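Aminoglycoside N(3)-acetyltransferase (Enterobacter cloacae, PDB 6NP3) acetylates the 3-amino group of 2-deoxystreptamine antibiotics such as gentamicin with acetyl-CoA, and so probably confers resistance to them. Local coordinates at residues A[135-140]-A[189-194]; A[121-126]-A[130-135]; A[27-32]-A[37-42]; A[10-15]-A[43-48]. All blocks are in the same frame, centred on the assembly; numbering follows the deposited sequence. Where two conformers were deposited one is given.

Contact 1 of 4, residues A[135-140]-A[189-194]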
# COMPACT_ATOMS: atom_id res chain seq x y z
N HIS A 135 -5.25 6.02 -11.70
CA HIS A 135 -5.59 5.86 -10.29
C HIS A 135 -6.61 6.95 -9.96
O HIS A 135 -6.28 8.02 -9.44
CB HIS A 135 -4.39 5.91 -9.37
CG HIS A 135 -4.67 5.32 -8.05
ND1 HIS A 135 -3.73 5.29 -7.04
CD2 HIS A 135 -5.76 4.68 -7.57
CE1 HIS A 135 -4.24 4.66 -6.00
NE2 HIS A 135 -5.48 4.30 -6.29
N GLU A 136 -7.87 6.64 -10.18
CA GLU A 136 -8.93 7.64 -10.12
C GLU A 136 -9.63 7.63 -8.78
O GLU A 136 -9.72 6.61 -8.09
CB GLU A 136 -9.93 7.40 -11.26
CG GLU A 136 -9.27 7.72 -12.61
CD GLU A 136 -10.00 7.17 -13.81
OE1 GLU A 136 -11.08 6.58 -13.65
OE2 GLU A 136 -9.48 7.33 -14.94
N MET A 137 -10.14 8.80 -8.43
CA MET A 137 -11.05 8.89 -7.29
C MET A 137 -12.19 7.91 -7.50
O MET A 137 -12.74 7.77 -8.59
CB MET A 137 -11.55 10.33 -7.15
CG MET A 137 -10.43 11.26 -6.72
SD MET A 137 -10.04 11.15 -4.95
CE MET A 137 -11.39 12.10 -4.31
N GLY A 138 -12.51 7.18 -6.44
CA GLY A 138 -13.51 6.15 -6.52
C GLY A 138 -12.95 4.76 -6.77
O GLY A 138 -13.72 3.80 -6.74
N ALA A 139 -11.65 4.65 -7.02
CA ALA A 139 -10.97 3.39 -7.29
C ALA A 139 -9.68 3.33 -6.49
O ALA A 139 -8.57 3.21 -7.02
CB ALA A 139 -10.69 3.23 -8.79
N ALA A 140 -9.80 3.38 -5.17
CA ALA A 140 -8.61 3.50 -4.33
C ALA A 140 -7.76 2.23 -4.35
O ALA A 140 -6.56 2.29 -4.65
CB ALA A 140 -9.00 3.87 -2.91
N MET A 189 -10.87 15.35 -2.20
CA MET A 189 -9.45 15.57 -2.36
C MET A 189 -9.21 16.71 -3.34
O MET A 189 -9.92 16.83 -4.35
CB MET A 189 -8.76 14.31 -2.90
CG MET A 189 -8.80 13.12 -1.95
SD MET A 189 -7.66 13.34 -0.57
CE MET A 189 -8.74 12.90 0.83
N PRO A 190 -8.17 17.51 -3.11
CA PRO A 190 -7.83 18.59 -4.04
C PRO A 190 -6.77 18.13 -5.03
O PRO A 190 -5.65 17.78 -4.64
CB PRO A 190 -7.30 19.68 -3.10
CG PRO A 190 -6.65 18.92 -1.99
CD PRO A 190 -7.34 17.55 -1.90
N LEU A 191 -7.15 18.05 -6.31
CA LEU A 191 -6.27 17.55 -7.36
C LEU A 191 -5.75 18.72 -8.19
O LEU A 191 -6.32 19.81 -8.18
CB LEU A 191 -7.02 16.60 -8.30
CG LEU A 191 -7.80 15.43 -7.74
CD1 LEU A 191 -8.38 14.59 -8.88
CD2 LEU A 191 -6.94 14.59 -6.85
N LEU A 192 -4.67 18.47 -8.93
CA LEU A 192 -4.21 19.39 -9.96
C LEU A 192 -4.72 18.91 -11.31
O LEU A 192 -4.54 17.74 -11.67
CB LEU A 192 -2.68 19.47 -10.00
CG LEU A 192 -2.01 20.30 -8.91
CD1 LEU A 192 -0.50 20.15 -9.02
CD2 LEU A 192 -2.43 21.75 -8.97
N ARG A 193 -5.39 19.80 -12.04
CA ARG A 193 -5.86 19.52 -13.39
C ARG A 193 -5.50 20.72 -14.25
O ARG A 193 -6.05 21.81 -14.09
CB ARG A 193 -7.37 19.26 -13.38
CG ARG A 193 -7.71 17.86 -12.85
CD ARG A 193 -9.21 17.56 -12.81
NE ARG A 193 -9.47 16.20 -12.34
CZ ARG A 193 -10.67 15.72 -12.07
NH1 ARG A 193 -11.75 16.48 -12.22
NH2 ARG A 193 -10.81 14.47 -11.66
N GLU A 194 -4.53 20.52 -15.14
CA GLU A 194 -4.00 21.61 -15.97
C GLU A 194 -3.54 22.78 -15.09
O GLU A 194 -3.84 23.94 -15.36
CB GLU A 194 -5.04 22.05 -17.01
CG GLU A 194 -5.28 21.03 -18.13
CD GLU A 194 -6.52 21.32 -18.97
OE1 GLU A 194 -6.96 20.41 -19.70
OE2 GLU A 194 -7.06 22.44 -18.90
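Met137 lays the thioether end of its side chain across the base of Met189, the two chains crossing at about a right angle. Its terminal CE sits 3.6 Å from Met189 CG and 3.7 Å from Met189 CB, while the sulfur SD of Met137 lies 3.8 Å from that same Met189 CG. The touch is thus methyl and sulfur against methylenes. Met137 reaches there because its chain folds twice, at chi2 and again at chi3 (both -78°), which curls the methyl back toward the strand. Met189 starts toward Met137 but bends off beyond CG, so that its own sulfur leads elsewhere, and loop residues Ser65 and Pro66 touch it. Leu191, two residues along the same strand and so on the same face, gives a looser second touch, its CD1 4.5 Å from Met137 CG.

What presents Met137 is a type II turn from Glu136 to Ala139, closed by the bond from Ala139 N to Glu136 O (3.0 Å). Gly138 fills the third position, where positive phi (95°) suits a residue without a side chain. His135 NE2 donates to Ala140 O (2.8 Å) across the base of the loop.

Between the loop and strand 184-193 only apolar side chains meet, by dispersion and burial of hydrocarbon, and flexible, polarisable methionine suits so undirected a fit; a directed bond to the hairpin comes from Asp204 OD2 on strand 196-205, which accepts from Ala140 N.

Contact 2 of 4, residues A[121-126]-A[130-135]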
# COMPACT_ATOMS: atom_id res chain seq x y z
N MET A 121 0.12 5.72 -4.67
CA MET A 121 1.06 4.62 -4.81
C MET A 121 2.30 5.07 -5.57
O MET A 121 2.19 5.78 -6.57
CB MET A 121 0.40 3.49 -5.61
CG MET A 121 -0.88 2.94 -5.03
SD MET A 121 -0.58 1.78 -3.71
CE MET A 121 -2.22 1.64 -3.03
N ALA A 122 3.47 4.60 -5.13
CA ALA A 122 4.74 4.93 -5.74
C ALA A 122 5.31 3.67 -6.36
O ALA A 122 5.21 2.60 -5.77
CB ALA A 122 5.70 5.46 -4.69
N ALA A 123 5.89 3.79 -7.56
CA ALA A 123 6.49 2.64 -8.21
C ALA A 123 7.83 2.98 -8.82
O ALA A 123 8.00 4.04 -9.45
CB ALA A 123 5.60 2.09 -9.32
N ILE A 124 8.74 2.03 -8.71
CA ILE A 124 10.08 2.11 -9.29
C ILE A 124 10.26 0.88 -10.17
O ILE A 124 10.03 -0.25 -9.71
CB ILE A 124 11.16 2.11 -8.19
CG1 ILE A 124 11.04 3.36 -7.32
CG2 ILE A 124 12.55 2.06 -8.81
CD1 ILE A 124 11.73 3.30 -6.02
N GLY A 125 10.72 1.09 -11.40
CA GLY A 125 11.08 0.01 -12.29
C GLY A 125 10.49 0.20 -13.66
O GLY A 125 9.75 1.16 -13.92
N PRO A 126 10.81 -0.70 -14.59
CA PRO A 126 10.40 -0.49 -15.98
C PRO A 126 8.91 -0.42 -16.18
O PRO A 126 8.45 0.17 -17.16
CB PRO A 126 11.03 -1.67 -16.73
CG PRO A 126 12.20 -2.06 -15.89
CD PRO A 126 11.73 -1.84 -14.45
N TRP A 130 2.97 1.99 -16.06
CA TRP A 130 1.80 1.13 -16.21
C TRP A 130 1.18 0.81 -14.86
O TRP A 130 -0.05 0.74 -14.74
CB TRP A 130 2.24 -0.15 -16.92
CG TRP A 130 1.19 -1.19 -17.04
CD1 TRP A 130 0.23 -1.26 -18.00
CD2 TRP A 130 0.98 -2.31 -16.19
NE1 TRP A 130 -0.59 -2.33 -17.77
CE2 TRP A 130 -0.14 -3.00 -16.67
CE3 TRP A 130 1.61 -2.79 -15.04
CZ2 TRP A 130 -0.61 -4.16 -16.07
CZ3 TRP A 130 1.15 -3.95 -14.47
CH2 TRP A 130 0.06 -4.62 -14.99
N LEU A 131 2.00 0.65 -13.82
CA LEU A 131 1.46 0.39 -12.49
C LEU A 131 0.67 1.58 -11.95
O LEU A 131 -0.40 1.40 -11.37
CB LEU A 131 2.56 0.05 -11.49
CG LEU A 131 3.12 -1.36 -11.66
CD1 LEU A 131 4.46 -1.46 -10.95
CD2 LEU A 131 2.17 -2.40 -11.15
N VAL A 132 1.18 2.80 -12.09
CA VAL A 132 0.62 3.88 -11.30
C VAL A 132 -0.58 4.59 -11.92
O VAL A 132 -1.25 5.36 -11.22
CB VAL A 132 1.63 4.97 -10.87
CG1 VAL A 132 2.75 4.38 -10.03
CG2 VAL A 132 2.19 5.73 -12.08
N ALA A 133 -0.88 4.37 -13.20
CA ALA A 133 -1.99 5.08 -13.85
C ALA A 133 -2.80 4.09 -14.67
O ALA A 133 -2.22 3.22 -15.33
CB ALA A 133 -1.45 6.18 -14.78
N PRO A 134 -4.13 4.20 -14.66
CA PRO A 134 -4.91 5.22 -13.95
C PRO A 134 -5.01 4.95 -12.45
O PRO A 134 -4.91 3.82 -11.98
CB PRO A 134 -6.29 5.10 -14.60
CG PRO A 134 -6.39 3.64 -15.00
CD PRO A 134 -4.99 3.31 -15.48
N HIS A 135 -5.25 6.02 -11.70
CA HIS A 135 -5.59 5.86 -10.29
C HIS A 135 -6.61 6.95 -9.96
O HIS A 135 -6.28 8.02 -9.44
CB HIS A 135 -4.39 5.91 -9.37
CG HIS A 135 -4.67 5.32 -8.05
ND1 HIS A 135 -3.73 5.29 -7.04
CD2 HIS A 135 -5.76 4.68 -7.57
CE1 HIS A 135 -4.24 4.66 -6.00
NE2 HIS A 135 -5.48 4.30 -6.29
O HOH W 1 5.31 1.18 -17.79
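Ala123 and Val132 meet at the centre of this contact, with Ala123 CB 3.7 Å from Val132 CG1. The same methyl of Ala123 also has Leu131 CD1 at 4.1 Å, so two consecutive helical residues share one small side chain on the strand; alanine lets the helix come close to the sheet. Val132 CG1, placed anti to its own carbonyl carbon (chi1 -60°), reaches beyond Ala123 to the backbone as well, 3.8 Å from Met121 O. At the far end Met121 CG comes to His135 CE1 at 3.9 Å, the methionine chain and the imidazole crossing at about a right angle.

These first contacts are set by the backbone. Met121 and Ala123 alternate along strand 121-124 and so face the helix together, while Ala122 and Ile124 point the other way. After helix 128-132 ends, the cis peptide before Pro134 turns the chain and leads it to His135. Both ring nitrogens of that histidine are bonded: ND1 to Ser114, whose hydroxyl also receives Met121 N, and NE2 within its own loop. One serine therefore ties the strand and the histidine together. At the outer end, a water accepts from Trp130 N (3.0 Å) and donates only weakly to Pro126 O.

Farther out, Leu57 of strand 55-59 touches both Met121 and Ala123. This is a short strand-to-helix connection packed back on the central mixed sheet, as in alpha/beta folds, close to the acetyl-CoA site: Met121 lies about 4 Å, side chain to side chain, from Thr168, which binds acetyl-CoA in another structure of this protein.

Contact 3 of 4, residues A[27-32]-A[37-42]; sequences VSLRAV and DGPQTL
The pyrrolidine ring of Pro39 is the one ring at this interface, and Leu29 meets it at the CB-CG side, the two side chains crossing at about a right angle. Leu29 CD1 lies 3.8 Å from Pro39 CG and 4.0 Å from Pro39 CB, while Phe104 of helix 101-106 also touches the proline. Compact and already bent to a helical phi (-54°), proline fits a place at the head of this helix, where it has no amide hydrogen to leave unpaired.

Leu42, one turn further on, supplies the other half of the contact. With CG anti to the backbone N (chi1 180°), its side chain extends toward the 27-32 segment and offers CD2 to three partners. Val27 CG1 comes to it tip to tip at 3.8 Å; Leu29 CD2 and Val32 CG2 each lie 4.3 Å from it. Branched side chains suit such a site, since one methyl can touch several others at once.

Polar groups serve the helix starts. Ser28 is the N-cap of helix 29-32, its OG taking a weak bond from Ala31 N. In the other segment, Thr41 OG1 accepts from Asp37 N (2.8 Å), pinning the turn through Gly38, whose positive phi is easy for glycine.

Val27, Ser28, Leu29 and Arg30 bind acetyl-CoA in another structure of this protein, so the cofactor-binding segment, from the end of strand 22-27 into helix 29-32, is backed by helix 39-50. Around it, Ile101 of helix 101-106 touches Val27 and Leu42, Leu8 of helix 5-15 reaches Leu42, and Ala244 of strand 244-250 meets Val32.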
# COMPACT_ATOMS: atom_id res chain seq x y z
N VAL A 27 7.04 -2.22 5.79
CA VAL A 27 8.26 -2.27 6.59
C VAL A 27 8.07 -1.61 7.95
O VAL A 27 7.56 -0.48 8.05
CB VAL A 27 9.42 -1.56 5.85
CG1 VAL A 27 10.73 -1.63 6.66
CG2 VAL A 27 9.59 -2.12 4.46
N SER A 28 8.52 -2.29 9.00
CA SER A 28 8.76 -1.68 10.30
C SER A 28 10.27 -1.43 10.45
O SER A 28 11.05 -2.36 10.68
CB SER A 28 8.28 -2.60 11.42
OG SER A 28 8.77 -2.13 12.67
N LEU A 29 10.68 -0.17 10.33
CA LEU A 29 12.11 0.13 10.42
C LEU A 29 12.65 -0.13 11.83
O LEU A 29 13.83 -0.46 11.97
CB LEU A 29 12.39 1.55 9.96
CG LEU A 29 12.26 1.77 8.45
CD1 LEU A 29 12.24 3.25 8.10
CD2 LEU A 29 13.39 1.06 7.69
N ARG A 30 11.81 0.01 12.86
CA ARG A 30 12.25 -0.31 14.22
C ARG A 30 12.63 -1.79 14.34
O ARG A 30 13.59 -2.14 15.03
CB ARG A 30 11.13 0.04 15.21
CG ARG A 30 11.57 0.16 16.67
CD ARG A 30 10.49 0.75 17.59
NE ARG A 30 9.46 1.52 16.89
CZ ARG A 30 9.58 2.80 16.54
NH1 ARG A 30 10.69 3.47 16.81
NH2 ARG A 30 8.58 3.40 15.91
N ALA A 31 11.88 -2.66 13.67
CA ALA A 31 12.20 -4.08 13.71
C ALA A 31 13.46 -4.39 12.91
O ALA A 31 14.22 -5.29 13.28
CB ALA A 31 11.05 -4.90 13.15
N VAL A 32 13.69 -3.66 11.82
CA VAL A 32 14.87 -3.91 11.00
C VAL A 32 16.15 -3.60 11.77
O VAL A 32 17.14 -4.34 11.67
CB VAL A 32 14.78 -3.10 9.69
CG1 VAL A 32 16.10 -3.14 8.94
CG2 VAL A 32 13.64 -3.61 8.83
N ASP A 37 23.36 3.28 6.18
CA ASP A 37 23.09 4.65 5.75
C ASP A 37 21.63 5.01 5.93
O ASP A 37 21.03 5.75 5.14
CB ASP A 37 23.52 4.86 4.31
CG ASP A 37 25.00 4.78 4.14
OD1 ASP A 37 25.70 5.56 4.80
OD2 ASP A 37 25.46 3.90 3.38
N GLY A 38 21.04 4.50 7.00
CA GLY A 38 19.66 4.77 7.29
C GLY A 38 18.72 4.03 6.36
O GLY A 38 19.11 3.09 5.67
N PRO A 39 17.45 4.44 6.34
CA PRO A 39 16.45 3.73 5.52
C PRO A 39 16.82 3.58 4.06
O PRO A 39 16.43 2.58 3.43
CB PRO A 39 15.19 4.57 5.70
CG PRO A 39 15.34 5.16 7.09
CD PRO A 39 16.82 5.47 7.20
N GLN A 40 17.59 4.52 3.51
CA GLN A 40 17.98 4.40 2.11
C GLN A 40 18.72 3.09 1.85
O GLN A 40 18.68 2.57 0.73
CB GLN A 40 18.90 5.55 1.71
CG GLN A 40 19.19 5.55 0.22
CD GLN A 40 17.94 5.87 -0.59
OE1 GLN A 40 17.16 6.76 -0.23
NE2 GLN A 40 17.75 5.15 -1.68
N THR A 41 19.44 2.57 2.85
CA THR A 41 20.14 1.29 2.69
C THR A 41 19.18 0.18 2.30
O THR A 41 19.47 -0.63 1.41
CB THR A 41 20.88 0.94 3.99
OG1 THR A 41 21.82 1.98 4.28
CG2 THR A 41 21.60 -0.40 3.87
N LEU A 42 18.01 0.14 2.94
CA LEU A 42 17.03 -0.88 2.61
C LEU A 42 16.34 -0.60 1.29
O LEU A 42 16.06 -1.54 0.54
CB LEU A 42 16.03 -1.00 3.74
CG LEU A 42 14.92 -2.02 3.54
CD1 LEU A 42 15.40 -3.39 3.24
CD2 LEU A 42 14.05 -2.04 4.81

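Contact 4 of 4, residues A[10-15]-A[43-48]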
# COMPACT_ATOMS: atom_id res chain seq x y z
N ARG A 10 21.44 -10.22 0.36
CA ARG A 10 21.55 -11.67 0.50
C ARG A 10 20.39 -12.22 1.31
O ARG A 10 19.89 -13.30 1.01
CB ARG A 10 22.90 -12.07 1.12
CG ARG A 10 24.11 -11.53 0.37
CD ARG A 10 24.07 -11.81 -1.12
NE ARG A 10 24.21 -13.22 -1.45
CZ ARG A 10 23.96 -13.74 -2.65
NH1 ARG A 10 23.56 -12.96 -3.64
NH2 ARG A 10 24.12 -15.04 -2.86
N GLN A 11 19.97 -11.50 2.36
CA GLN A 11 18.79 -11.92 3.11
C GLN A 11 17.53 -11.93 2.26
O GLN A 11 16.69 -12.83 2.38
CB GLN A 11 18.59 -11.00 4.31
CG GLN A 11 19.56 -11.19 5.44
CD GLN A 11 19.40 -10.16 6.51
OE1 GLN A 11 19.15 -9.00 6.22
NE2 GLN A 11 19.52 -10.56 7.76
N LEU A 12 17.35 -10.92 1.40
CA LEU A 12 16.19 -10.88 0.52
C LEU A 12 16.21 -12.04 -0.46
O LEU A 12 15.18 -12.67 -0.73
CB LEU A 12 16.14 -9.54 -0.20
CG LEU A 12 15.79 -8.34 0.70
CD1 LEU A 12 16.14 -7.02 0.04
CD2 LEU A 12 14.32 -8.38 1.05
N ARG A 13 17.40 -12.38 -0.97
CA ARG A 13 17.51 -13.54 -1.85
C ARG A 13 17.15 -14.80 -1.10
O ARG A 13 16.44 -15.67 -1.62
CB ARG A 13 18.93 -13.61 -2.42
CG ARG A 13 19.28 -12.51 -3.41
CD ARG A 13 19.19 -13.04 -4.84
NE ARG A 13 19.45 -12.02 -5.87
CZ ARG A 13 18.54 -11.16 -6.30
NH1 ARG A 13 17.31 -11.16 -5.79
NH2 ARG A 13 18.86 -10.29 -7.24
N ASP A 14 17.64 -14.94 0.14
CA ASP A 14 17.32 -16.13 0.92
C ASP A 14 15.82 -16.27 1.12
O ASP A 14 15.29 -17.38 1.15
CB ASP A 14 17.95 -16.07 2.32
CG ASP A 14 19.43 -16.28 2.33
OD1 ASP A 14 19.97 -16.80 1.34
OD2 ASP A 14 20.04 -15.93 3.35
N LEU A 15 15.12 -15.15 1.27
CA LEU A 15 13.68 -15.17 1.50
C LEU A 15 12.91 -15.52 0.24
O LEU A 15 11.74 -15.91 0.32
CB LEU A 15 13.28 -13.79 1.98
CG LEU A 15 11.88 -13.65 2.55
CD1 LEU A 15 11.74 -14.43 3.84
CD2 LEU A 15 11.57 -12.18 2.76
N VAL A 43 16.05 0.66 0.97
CA VAL A 43 15.53 0.98 -0.36
C VAL A 43 16.50 0.49 -1.44
O VAL A 43 16.11 -0.15 -2.42
CB VAL A 43 15.25 2.49 -0.48
CG1 VAL A 43 14.85 2.85 -1.89
CG2 VAL A 43 14.19 2.91 0.48
N ASP A 44 17.79 0.82 -1.28
CA ASP A 44 18.80 0.38 -2.24
C ASP A 44 18.85 -1.13 -2.33
O ASP A 44 19.03 -1.70 -3.42
CB ASP A 44 20.19 0.93 -1.88
CG ASP A 44 20.28 2.43 -1.98
OD1 ASP A 44 19.49 3.07 -2.71
OD2 ASP A 44 21.21 3.00 -1.36
N ALA A 45 18.75 -1.80 -1.19
CA ALA A 45 18.80 -3.26 -1.21
C ALA A 45 17.59 -3.85 -1.94
O ALA A 45 17.74 -4.82 -2.69
CB ALA A 45 18.83 -3.78 0.23
N LEU A 46 16.40 -3.29 -1.73
CA LEU A 46 15.21 -3.77 -2.43
C LEU A 46 15.36 -3.61 -3.94
O LEU A 46 15.01 -4.52 -4.71
CB LEU A 46 13.98 -3.02 -1.93
CG LEU A 46 13.56 -3.21 -0.48
CD1 LEU A 46 12.54 -2.18 -0.07
CD2 LEU A 46 13.01 -4.62 -0.33
N ILE A 47 15.84 -2.45 -4.37
CA ILE A 47 16.03 -2.18 -5.78
C ILE A 47 17.05 -3.14 -6.37
O ILE A 47 16.86 -3.67 -7.47
CB ILE A 47 16.43 -0.71 -5.97
CG1 ILE A 47 15.25 0.19 -5.59
CG2 ILE A 47 16.90 -0.43 -7.38
CD1 ILE A 47 15.59 1.65 -5.52
N GLU A 48 18.13 -3.40 -5.65
CA GLU A 48 19.13 -4.33 -6.15
C GLU A 48 18.59 -5.75 -6.21
O GLU A 48 18.86 -6.50 -7.15
CB GLU A 48 20.36 -4.27 -5.24
CG GLU A 48 21.47 -5.16 -5.71
CD GLU A 48 22.80 -4.84 -5.07
OE1 GLU A 48 23.51 -5.79 -4.70
OE2 GLU A 48 23.11 -3.64 -4.94
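Leu12 carries the apolar part of this helix pair, its CD1 resting 4.0 Å from Leu46 CD2 and 4.2 Å from Ala45 CB. The two leucines cross at about a right angle, methyl against methyl, and Leu12 CD1 also lies 3.9 Å from Ala45 O. Alanine suits its place facing Leu12, since its short side chain leaves room for the leucine methyl. Leu46 starts off facing away from helix 5-15, yet its CD2 swings back to Leu12; Leu158 of strand 156-160 touches both leucines.

The polar part lies at the rim. In the conformer described, Arg13 turns at chi2 (-101°) and brings NH2 to 3.8 Å from Glu48 O, too far for a bond. The guanidinium finds its bonds with neighbouring residues: NH1 donates to the carbonyls of Ala49 and Val17. The Glu48 carboxylate stays 7.0 Å off, measured from OE1 to Arg13 NH2, and makes a long, weak ion pair with Lys5.

The segment axes pass 9.9 Å apart at a crossing angle of -48°. Leucine and alanine thus supply the close fit inside, while arginine, in this conformer, adds directed bonds to backbone oxygens outside, linking the end regions of the two helices.

Contacts 3 and 4 use successive parts of helix 39-50: contact 3 sets its start against the cofactor-binding segment, and contact 4 sets its next turns against helix 5-15, enclosing contact 3 along the chain. Contact 2 is the one whose touching residues are all buried, and it reaches contact 4 through Ile124 CD1 and Ile47 CD1, 4.2 Å apart. Contact 1 lies on the opposite side of the chain's centre from contacts 3 and 4, but shares His135 with contact 2. Hydrocarbon dominates all four: methionines in contact 1; alanine met by valine and leucine, with methionine on histidine, in contact 2; mainly leucine, with proline, valine or alanine, in contacts 3 and 4.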